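Local coordinates for protein neural-cadherin (Drosophila melanogaster, PDB 3UBF) that mediates calcium-dependent cell-cell adhesion, binding preferentially to copies of itself on neighbouring cells through an ectodomain built of successive cadherin repeats, at residues W58-L63 with I94-V99; K7-T12 with S22-E27; N100-Y105 with R133-D138. All blocks are in the same frame, centred on the assembly; numbering follows the deposited sequence.

Contact 1: residues W58-L63 with I94-V99; sequences WDYEEL and ILVKDV. With ZN (zinc ion), chain B; ZN (zinc ion), chain H; CA (calcium ion), chain T.
Tyr60 lies with one face of its ring on Asp98, whose CB sits over the ring centre, 3.4 Å from the centroid and 15° off the normal, a CH-pi contact. CG of Tyr60 is anti to the backbone N (chi1 176°). The Tyr60 side chain crosses that of Asp98 at about a right angle, and the ring edge meets Val96 O, 3.2 Å from Tyr60 CE1. An alanine in place of Tyr60 would probably leave Asp98 CB and Val96 O without their aromatic neighbour and a gap beside them. The carboxylates of Asp98 and Glu61 stand nearly perpendicular, planes 85° apart, and share a zinc ion: Glu61 OE2 at 1.9 Å and Asp98 OD2 at 2.0 Å from it. Asp59-Tyr60-Glu61 is the DXE motif of the cadherin repeat; the zinc ions probably stand where calcium ions bind at such interdomain junctions. Glu61 OE1 turns to the calcium ion at 2.3 Å, in company with Glu13 and Asp138, and Asp59 OD2 holds a second zinc ion. Behind the metals the contact is apolar. Leu63 CD1 packs 3.7 Å from Val96 CB, and Trp58 CH2 meets Ile94 CG2, the indole NE1 being hydrogen-bonded to Trp43 O.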
loop_
_atom_site.group_PDB
_atom_site.type_symbol
_atom_site.label_atom_id
_atom_site.label_comp_id
_atom_site.label_asym_id
_atom_site.label_seq_id
_atom_site.Cartn_x
_atom_site.Cartn_y
_atom_site.Cartn_z
ATOM N N TRP A 58 8.916 16.290 -18.010
ATOM C CA TRP A 58 9.732 16.031 -16.827
ATOM C C TRP A 58 9.530 14.638 -16.245
ATOM O O TRP A 58 8.398 14.173 -16.079
ATOM C CB TRP A 58 9.468 17.092 -15.765
ATOM C CG TRP A 58 9.977 18.426 -16.186
ATOM C CD1 TRP A 58 10.582 18.738 -17.371
ATOM C CD2 TRP A 58 9.910 19.643 -15.437
ATOM N NE1 TRP A 58 10.903 20.067 -17.398
ATOM C CE2 TRP A 58 10.493 20.651 -16.228
ATOM C CE3 TRP A 58 9.412 19.979 -14.172
ATOM C CZ2 TRP A 58 10.596 21.975 -15.797
ATOM C CZ3 TRP A 58 9.514 21.296 -13.748
ATOM C CH2 TRP A 58 10.103 22.279 -14.557
ATOM N N ASP A 59 10.644 13.979 -15.953
ATOM C CA ASP A 59 10.634 12.653 -15.367
ATOM C C ASP A 59 11.716 12.614 -14.291
ATOM O O ASP A 59 12.908 12.525 -14.572
ATOM C CB ASP A 59 10.858 11.613 -16.450
ATOM C CG ASP A 59 10.728 10.199 -15.947
ATOM O OD1 ASP A 59 10.497 9.990 -14.731
ATOM O OD2 ASP A 59 10.859 9.283 -16.786
ATOM N N TYR A 60 11.260 12.727 -13.049
ATOM C CA TYR A 60 12.105 12.803 -11.860
ATOM C C TYR A 60 13.129 11.670 -11.782
ATOM O O TYR A 60 14.290 11.895 -11.435
ATOM C CB TYR A 60 11.195 12.792 -10.634
ATOM C CG TYR A 60 11.899 12.771 -9.305
ATOM C CD1 TYR A 60 12.211 13.955 -8.643
ATOM C CD2 TYR A 60 12.211 11.559 -8.682
ATOM C CE1 TYR A 60 12.827 13.938 -7.413
ATOM C CE2 TYR A 60 12.832 11.534 -7.455
ATOM C CZ TYR A 60 13.138 12.730 -6.821
ATOM O OH TYR A 60 13.773 12.706 -5.600
ATOM N N GLU A 61 12.681 10.458 -12.097
ATOM C CA GLU A 61 13.523 9.265 -12.070
ATOM C C GLU A 61 14.668 9.372 -13.066
ATOM O O GLU A 61 15.740 8.810 -12.841
ATOM C CB GLU A 61 12.692 8.007 -12.364
ATOM C CG GLU A 61 11.769 7.561 -11.227
ATOM C CD GLU A 61 10.557 8.465 -11.012
ATOM O OE1 GLU A 61 10.359 9.459 -11.748
ATOM O OE2 GLU A 61 9.778 8.182 -10.095
ATOM N N GLU A 62 14.434 10.101 -14.159
ATOM C CA GLU A 62 15.437 10.281 -15.207
ATOM C C GLU A 62 16.465 11.392 -14.925
ATOM O O GLU A 62 17.474 11.494 -15.633
ATOM C CB GLU A 62 14.773 10.457 -16.581
ATOM C CG GLU A 62 14.377 9.116 -17.208
ATOM C CD GLU A 62 13.592 9.238 -18.514
ATOM O OE1 GLU A 62 13.802 10.209 -19.289
ATOM O OE2 GLU A 62 12.766 8.330 -18.773
ATOM N N LEU A 63 16.211 12.206 -13.896
ATOM C CA LEU A 63 17.149 13.251 -13.469
ATOM C C LEU A 63 18.323 12.640 -12.705
ATOM O O LEU A 63 18.205 11.538 -12.137
ATOM C CB LEU A 63 16.449 14.284 -12.580
ATOM C CG LEU A 63 15.196 14.982 -13.120
ATOM C CD1 LEU A 63 14.637 15.933 -12.102
ATOM C CD2 LEU A 63 15.503 15.717 -14.402
ATOM N N ILE A 94 16.218 24.237 -10.814
ATOM C CA ILE A 94 14.843 23.877 -10.527
ATOM C C ILE A 94 14.889 22.591 -9.728
ATOM O O ILE A 94 15.201 21.537 -10.273
ATOM C CB ILE A 94 14.029 23.624 -11.813
ATOM C CG1 ILE A 94 13.995 24.868 -12.707
ATOM C CG2 ILE A 94 12.605 23.154 -11.473
ATOM C CD1 ILE A 94 13.609 24.562 -14.156
ATOM N N LEU A 95 14.601 22.670 -8.436
ATOM C CA LEU A 95 14.435 21.462 -7.643
ATOM C C LEU A 95 13.109 20.814 -8.026
ATOM O O LEU A 95 12.067 21.447 -7.886
ATOM C CB LEU A 95 14.458 21.782 -6.151
ATOM C CG LEU A 95 14.383 20.545 -5.245
ATOM C CD1 LEU A 95 15.636 19.666 -5.375
ATOM C CD2 LEU A 95 14.119 20.929 -3.786
ATOM N N VAL A 96 13.155 19.573 -8.523
ATOM C CA VAL A 96 11.958 18.836 -8.958
ATOM C C VAL A 96 11.499 17.870 -7.869
ATOM O O VAL A 96 12.273 17.057 -7.357
ATOM C CB VAL A 96 12.203 18.057 -10.277
ATOM C CG1 VAL A 96 10.962 17.242 -10.703
ATOM C CG2 VAL A 96 12.632 19.006 -11.392
ATOM N N LYS A 97 10.230 17.983 -7.511
ATOM C CA LYS A 97 9.630 17.134 -6.500
ATOM C C LYS A 97 8.795 16.039 -7.154
ATOM O O LYS A 97 7.914 16.316 -7.971
ATOM C CB LYS A 97 8.790 17.970 -5.528
ATOM C CG LYS A 97 9.354 18.089 -4.100
ATOM C CD LYS A 97 10.848 18.454 -4.037
ATOM C CE LYS A 97 11.361 18.528 -2.582
ATOM N NZ LYS A 97 11.114 17.284 -1.755
ATOM N N ASP A 98 9.107 14.795 -6.812
ATOM C CA ASP A 98 8.327 13.652 -7.251
ATOM C C ASP A 98 7.198 13.459 -6.241
ATOM O O ASP A 98 7.404 12.860 -5.177
ATOM C CB ASP A 98 9.230 12.419 -7.301
ATOM C CG ASP A 98 8.628 11.284 -8.082
ATOM O OD1 ASP A 98 7.511 11.444 -8.614
ATOM O OD2 ASP A 98 9.276 10.215 -8.161
ATOM N N VAL A 99 6.013 13.983 -6.543
ATOM C CA VAL A 99 4.924 13.997 -5.540
ATOM C C VAL A 99 4.191 12.644 -5.433
ATOM O O VAL A 99 3.360 12.447 -4.539
ATOM C CB VAL A 99 3.939 15.204 -5.726
HETATM ZN ZN ZN B . 8.237 9.146 -9.516
HETATM ZN ZN ZN H . 9.934 7.493 -16.086
HETATM CA CA CA T . 8.331 9.693 -12.731
HETATM O O HOH W 1 7.141 9.662 -10.513
HETATM O O HOH W 2 7.911 7.582 -16.693
HETATM O O HOH W 3 11.542 6.854 -15.624
HETATM O O HOH W 4 6.873 10.254 -14.390
#

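Contact 2: residues K7-T12 with S22-E27; sequences KRIEFT and SVFQLE
Phe11 takes Val23 CG1 squarely over its ring centre, 3.4 Å from the centroid and almost on the ring normal, a close CH-pi contact. CE1 of the same ring reaches Phe24 CD2 at 3.5 Å; the two ring planes are 21° apart but slid so far, with centroids 5.8 Å from each other, that they barely overlap. Ile9 lays CG2 over a face of the Phe24 ring, offset toward the rim. CB of Phe24 points toward strand 7-12, with CG between the backbone N and carbonyl carbon (chi1 67°). At the other end the packing turns polar. Lys7 NZ makes a salt bridge with Glu27 OE2 at 2.9 Å, coming from above the carboxylate plane, and also donates a hydrogen bond to a water that in turn donates one to Gln25 O. Lys7 CG rests 3.9 Å from Leu26 CD2. The two strands run nearly antiparallel, 158° between directions, yet their axes are 9.4 Å apart and they belong to different sheets: this is face-to-face packing across the beta sandwich of the first of the three cadherin repeats in this fragment. Ile94 and Val92 of strand 88-97 and Val52 of strand 51-54 flank the Phe24 ring, and Trp58 touches both Phe11 and Val23.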
loop_
_atom_site.group_PDB
_atom_site.type_symbol
_atom_site.label_atom_id
_atom_site.label_comp_id
_atom_site.label_asym_id
_atom_site.label_seq_id
_atom_site.Cartn_x
_atom_site.Cartn_y
_atom_site.Cartn_z
ATOM N N LYS A 7 19.194 31.414 -9.525
ATOM C CA LYS A 7 17.749 31.289 -9.483
ATOM C C LYS A 7 17.414 29.898 -8.985
ATOM O O LYS A 7 17.735 28.919 -9.644
ATOM C CB LYS A 7 17.151 31.512 -10.876
ATOM C CG LYS A 7 15.649 31.303 -10.956
ATOM C CD LYS A 7 14.904 32.362 -10.170
ATOM C CE LYS A 7 13.465 32.440 -10.630
ATOM N NZ LYS A 7 12.686 33.360 -9.758
ATOM N N ARG A 8 16.799 29.825 -7.812
ATOM C CA ARG A 8 16.367 28.562 -7.223
ATOM C C ARG A 8 14.853 28.540 -7.202
ATOM O O ARG A 8 14.224 29.530 -6.839
ATOM C CB ARG A 8 16.896 28.408 -5.801
ATOM C CG ARG A 8 18.393 28.207 -5.731
ATOM C CD ARG A 8 18.891 28.167 -4.290
ATOM N NE ARG A 8 20.309 27.815 -4.222
ATOM C CZ ARG A 8 20.778 26.572 -4.327
ATOM N NH1 ARG A 8 19.943 25.550 -4.508
ATOM N NH2 ARG A 8 22.084 26.351 -4.255
ATOM N N ILE A 9 14.270 27.417 -7.607
ATOM C CA ILE A 9 12.828 27.314 -7.674
ATOM C C ILE A 9 12.410 25.844 -7.668
ATOM O O ILE A 9 13.081 24.996 -8.251
ATOM C CB ILE A 9 12.285 28.108 -8.890
ATOM C CG1 ILE A 9 10.808 28.453 -8.714
ATOM C CG2 ILE A 9 12.605 27.403 -10.203
ATOM C CD1 ILE A 9 10.299 29.498 -9.719
ATOM N N GLU A 10 11.304 25.565 -6.986
ATOM C CA GLU A 10 10.790 24.221 -6.784
ATOM C C GLU A 10 9.517 23.988 -7.616
ATOM O O GLU A 10 8.568 24.776 -7.567
ATOM C CB GLU A 10 10.495 24.017 -5.292
ATOM C CG GLU A 10 10.275 22.576 -4.829
ATOM C CD GLU A 10 10.035 22.490 -3.323
ATOM O OE1 GLU A 10 10.911 22.931 -2.536
ATOM O OE2 GLU A 10 8.962 21.989 -2.915
ATOM N N PHE A 11 9.521 22.909 -8.389
ATOM C CA PHE A 11 8.337 22.468 -9.112
ATOM C C PHE A 11 8.168 20.958 -8.992
ATOM O O PHE A 11 9.118 20.230 -8.726
ATOM C CB PHE A 11 8.395 22.893 -10.583
ATOM C CG PHE A 11 8.150 24.350 -10.790
ATOM C CD1 PHE A 11 9.208 25.208 -11.068
ATOM C CD2 PHE A 11 6.867 24.878 -10.656
ATOM C CE1 PHE A 11 8.995 26.569 -11.231
ATOM C CE2 PHE A 11 6.638 26.255 -10.818
ATOM C CZ PHE A 11 7.708 27.098 -11.104
ATOM N N THR A 12 6.945 20.486 -9.165
ATOM C CA THR A 12 6.715 19.060 -9.099
ATOM C C THR A 12 7.048 18.464 -10.454
ATOM O O THR A 12 7.202 19.182 -11.429
ATOM C CB THR A 12 5.275 18.733 -8.712
ATOM O OG1 THR A 12 4.402 19.159 -9.758
ATOM C CG2 THR A 12 4.901 19.426 -7.398
ATOM N N SER A 22 5.051 26.910 -20.309
ATOM C CA SER A 22 5.869 27.911 -19.639
ATOM C C SER A 22 5.758 27.690 -18.150
ATOM O O SER A 22 4.689 27.884 -17.573
ATOM C CB SER A 22 5.403 29.318 -19.992
ATOM O OG SER A 22 5.983 29.737 -21.203
ATOM N N VAL A 23 6.859 27.277 -17.529
ATOM C CA VAL A 23 6.833 26.962 -16.111
ATOM C C VAL A 23 7.011 28.228 -15.277
ATOM O O VAL A 23 6.243 28.506 -14.352
ATOM C CB VAL A 23 7.876 25.891 -15.735
ATOM C CG1 VAL A 23 7.624 25.399 -14.309
ATOM C CG2 VAL A 23 7.788 24.705 -16.703
ATOM N N PHE A 24 8.022 29.007 -15.611
ATOM C CA PHE A 24 8.231 30.239 -14.896
ATOM C C PHE A 24 8.989 31.221 -15.768
ATOM O O PHE A 24 9.623 30.844 -16.766
ATOM C CB PHE A 24 8.936 30.004 -13.541
ATOM C CG PHE A 24 10.352 29.511 -13.661
ATOM C CD1 PHE A 24 11.422 30.393 -13.505
ATOM C CD2 PHE A 24 10.621 28.165 -13.931
ATOM C CE1 PHE A 24 12.750 29.936 -13.614
ATOM C CE2 PHE A 24 11.930 27.705 -14.052
ATOM C CZ PHE A 24 12.999 28.589 -13.886
ATOM N N GLN A 25 8.876 32.480 -15.365
ATOM C CA GLN A 25 9.503 33.608 -16.008
ATOM C C GLN A 25 10.792 33.956 -15.250
ATOM O O GLN A 25 10.757 34.246 -14.052
ATOM C CB GLN A 25 8.513 34.780 -15.975
ATOM C CG GLN A 25 9.013 36.088 -16.560
ATOM C CD GLN A 25 9.280 35.972 -18.023
ATOM O OE1 GLN A 25 8.345 35.888 -18.823
ATOM N NE2 GLN A 25 10.562 35.943 -18.397
ATOM N N LEU A 26 11.924 33.903 -15.943
ATOM C CA LEU A 26 13.168 34.441 -15.417
ATOM C C LEU A 26 13.079 35.969 -15.379
ATOM O O LEU A 26 12.596 36.597 -16.332
ATOM C CB LEU A 26 14.341 34.016 -16.281
ATOM C CG LEU A 26 14.844 32.593 -16.060
ATOM C CD1 LEU A 26 15.745 32.170 -17.206
ATOM C CD2 LEU A 26 15.571 32.495 -14.721
ATOM N N GLU A 27 13.532 36.560 -14.273
ATOM C CA GLU A 27 13.429 38.001 -14.088
ATOM C C GLU A 27 14.556 38.714 -14.804
ATOM O O GLU A 27 15.652 38.168 -14.983
ATOM C CB GLU A 27 13.457 38.383 -12.613
ATOM C CG GLU A 27 12.621 37.506 -11.698
ATOM C CD GLU A 27 13.439 36.395 -11.085
ATOM O OE1 GLU A 27 14.151 35.694 -11.839
ATOM O OE2 GLU A 27 13.371 36.227 -9.847
HETATM O O HOH W 5 10.197 33.111 -11.319
#

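Contact 3: residues N100-Y105 with R133-D138; sequences NDEPPY and RDPDTD. With ZN (zinc ion), chain G; ZN (zinc ion), chain B; CA (calcium ion), chain T; ZN (zinc ion), chain H.
The Tyr105 ring has Arg133 O over one face, offset toward the rim and 3.6 Å from Tyr105 CD2, while Pro103 O lies in the ring plane at its edge. The guanidinium of Arg133 stands almost upright to this ring, planes 86° apart, and receives Tyr105 OH at its own edge; the bond from Arg133 NH2 to Tyr105 OH is weak at 3.4 Å. The two side chains run side by side in the same direction. The backbones that carry them form an antiparallel hydrogen-bonded pair, Arg133 N to Tyr105 O at 2.8 Å and Tyr105 N to Arg133 O at 3.0 Å. Pro135 packs against the 102-105 backbone and ring, CG 3.2 Å from Glu102 O and CD 3.8 Å from Tyr105 CE2. In Asp134-Pro135-Asp136, the DXD motif of the second repeat, each aspartate closes an Asx turn, OD1 accepting from the backbone N two residues on, which probably helps fix the carboxylates with OD2 turned to the metals: Asp134 OD2 binds one zinc ion with His139 and Asp185, and Asp136 OD2 another, 2.0 Å away. Asp138 OD2 bridges the calcium ion and a third zinc ion. Asn100 CB rests 3.5 Å from Asp136 OD2. Segment 100-105 links strand 88-97 to strand 105-106 of the next repeat, Asp98-Val99-Asn100-Asp101 matching the start of the DXNDN motif, and its far end pairs with the close of strand 126-133.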
loop_
_atom_site.group_PDB
_atom_site.type_symbol
_atom_site.label_atom_id
_atom_site.label_comp_id
_atom_site.label_asym_id
_atom_site.label_seq_id
_atom_site.Cartn_x
_atom_site.Cartn_y
_atom_site.Cartn_z
ATOM N N ASN A 100 4.534 11.724 -6.335
ATOM C CA ASN A 100 4.024 10.363 -6.335
ATOM C C ASN A 100 4.893 9.466 -5.431
ATOM O O ASN A 100 4.522 8.330 -5.093
ATOM C CB ASN A 100 4.044 9.798 -7.765
ATOM C CG ASN A 100 3.598 10.815 -8.841
ATOM O OD1 ASN A 100 3.794 12.036 -8.715
ATOM N ND2 ASN A 100 3.014 10.296 -9.920
ATOM N N ASP A 101 6.050 10.001 -5.039
ATOM C CA ASP A 101 7.096 9.247 -4.357
ATOM C C ASP A 101 6.761 9.014 -2.877
ATOM O O ASP A 101 7.272 9.714 -2.002
ATOM C CB ASP A 101 8.431 10.002 -4.502
ATOM C CG ASP A 101 9.654 9.127 -4.227
ATOM O OD1 ASP A 101 9.490 7.980 -3.762
ATOM O OD2 ASP A 101 10.794 9.593 -4.475
ATOM N N GLU A 102 5.890 8.045 -2.616
ATOM C CA GLU A 102 5.522 7.622 -1.265
ATOM C C GLU A 102 5.825 6.116 -1.131
ATOM O O GLU A 102 5.772 5.380 -2.134
ATOM C CB GLU A 102 4.041 7.908 -1.000
ATOM C CG GLU A 102 3.708 9.359 -0.617
ATOM C CD GLU A 102 2.304 9.795 -1.060
ATOM O OE1 GLU A 102 1.773 9.156 -2.000
ATOM O OE2 GLU A 102 1.746 10.783 -0.493
ATOM N N PRO A 103 6.150 5.645 0.098
ATOM C CA PRO A 103 6.730 4.307 0.241
ATOM C C PRO A 103 5.778 3.206 -0.177
ATOM O O PRO A 103 4.566 3.363 -0.017
ATOM C CB PRO A 103 7.014 4.197 1.746
ATOM C CG PRO A 103 7.015 5.610 2.244
ATOM C CD PRO A 103 5.986 6.298 1.407
ATOM N N PRO A 104 6.321 2.082 -0.698
ATOM C CA PRO A 104 5.483 0.922 -0.959
ATOM C C PRO A 104 4.870 0.372 0.320
ATOM O O PRO A 104 5.363 0.623 1.427
ATOM C CB PRO A 104 6.456 -0.098 -1.562
ATOM C CG PRO A 104 7.790 0.321 -1.097
ATOM C CD PRO A 104 7.742 1.810 -0.979
ATOM N N TYR A 105 3.775 -0.354 0.155
ATOM C CA TYR A 105 3.130 -1.027 1.264
ATOM C C TYR A 105 2.688 -2.378 0.754
ATOM O O TYR A 105 2.383 -2.530 -0.428
ATOM C CB TYR A 105 1.941 -0.216 1.778
ATOM C CG TYR A 105 1.026 0.256 0.688
ATOM C CD1 TYR A 105 -0.121 -0.458 0.352
ATOM C CD2 TYR A 105 1.311 1.414 -0.016
ATOM C CE1 TYR A 105 -0.952 -0.037 -0.651
ATOM C CE2 TYR A 105 0.488 1.844 -1.040
ATOM C CZ TYR A 105 -0.639 1.117 -1.350
ATOM O OH TYR A 105 -1.446 1.576 -2.365
ATOM N N ARG A 133 2.824 -2.667 -3.226
ATOM C CA ARG A 133 2.488 -1.674 -4.219
ATOM C C ARG A 133 3.243 -0.404 -3.892
ATOM O O ARG A 133 3.227 0.054 -2.745
ATOM C CB ARG A 133 0.985 -1.409 -4.185
ATOM C CG ARG A 133 0.496 -0.341 -5.131
ATOM C CD ARG A 133 -0.993 -0.083 -4.896
ATOM N NE ARG A 133 -1.819 -1.231 -5.282
ATOM C CZ ARG A 133 -3.017 -1.513 -4.764
ATOM N NH1 ARG A 133 -3.694 -2.580 -5.189
ATOM N NH2 ARG A 133 -3.531 -0.740 -3.813
ATOM N N ASP A 134 3.926 0.139 -4.892
ATOM C CA ASP A 134 4.501 1.474 -4.810
ATOM C C ASP A 134 3.481 2.398 -5.448
ATOM O O ASP A 134 3.133 2.217 -6.613
ATOM C CB ASP A 134 5.850 1.550 -5.542
ATOM C CG ASP A 134 6.642 2.812 -5.206
ATOM O OD1 ASP A 134 6.090 3.928 -5.268
ATOM O OD2 ASP A 134 7.846 2.695 -4.895
ATOM N N PRO A 135 2.967 3.375 -4.673
ATOM C CA PRO A 135 2.021 4.343 -5.253
ATOM C C PRO A 135 2.632 5.085 -6.432
ATOM O O PRO A 135 1.892 5.606 -7.274
ATOM C CB PRO A 135 1.701 5.302 -4.089
ATOM C CG PRO A 135 2.723 5.026 -3.034
ATOM C CD PRO A 135 3.134 3.577 -3.220
ATOM N N ASP A 136 3.966 5.128 -6.493
ATOM C CA ASP A 136 4.650 5.618 -7.688
ATOM C C ASP A 136 4.789 4.539 -8.765
ATOM O O ASP A 136 5.547 3.572 -8.640
ATOM C CB ASP A 136 6.007 6.249 -7.361
ATOM C CG ASP A 136 6.488 7.185 -8.460
ATOM O OD1 ASP A 136 6.184 6.928 -9.648
ATOM O OD2 ASP A 136 7.170 8.179 -8.144
ATOM N N THR A 137 4.036 4.746 -9.829
ATOM C CA THR A 137 3.964 3.871 -10.993
ATOM C C THR A 137 5.302 3.660 -11.710
ATOM O O THR A 137 5.479 2.688 -12.433
ATOM C CB THR A 137 2.887 4.457 -11.936
ATOM O OG1 THR A 137 1.660 3.757 -11.706
ATOM C CG2 THR A 137 3.269 4.403 -13.429
ATOM N N ASP A 138 6.242 4.565 -11.465
ATOM C CA ASP A 138 7.508 4.617 -12.183
ATOM C C ASP A 138 8.653 3.973 -11.402
ATOM O O ASP A 138 9.818 4.114 -11.767
ATOM C CB ASP A 138 7.847 6.089 -12.485
ATOM C CG ASP A 138 8.510 6.264 -13.821
ATOM O OD1 ASP A 138 8.631 5.251 -14.549
ATOM O OD2 ASP A 138 8.911 7.410 -14.156
HETATM ZN ZN ZN G . 8.728 4.084 -4.555
HETATM ZN ZN ZN B . 8.237 9.146 -9.516
HETATM CA CA CA T . 8.331 9.693 -12.731
HETATM ZN ZN ZN H . 9.934 7.493 -16.086
HETATM O O HOH W 1 7.141 9.662 -10.513
HETATM O O HOH W 2 7.911 7.582 -16.693
HETATM O O HOH W 3 11.542 6.854 -15.624
HETATM O O HOH W 4 6.873 10.254 -14.390
#

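In the fold
Contact 2 is partly buried and joins the two sheets of the first repeat of this fragment, relying on aromatic and aliphatic packing with a salt bridge at one end. Contact 1, largely buried, stays in the same repeat: its strand 88-97 neighbours strand 3-12 of contact 2, Leu95 N probably bonding to Ile9 O, but its other end is acidic and metal-bound. Contact 3 is a surface contact at the junction with the second repeat, mixing one backbone bridge, Tyr-Arg and proline packing, and metal-bound carboxylates. Contacts 1 and 3 share the calcium ion and two zinc ions, so like-charged Asp98 and Asp136 meet through metal, whereas contacts 2 and 3 do not touch, their nearest atoms about 7 Å apart.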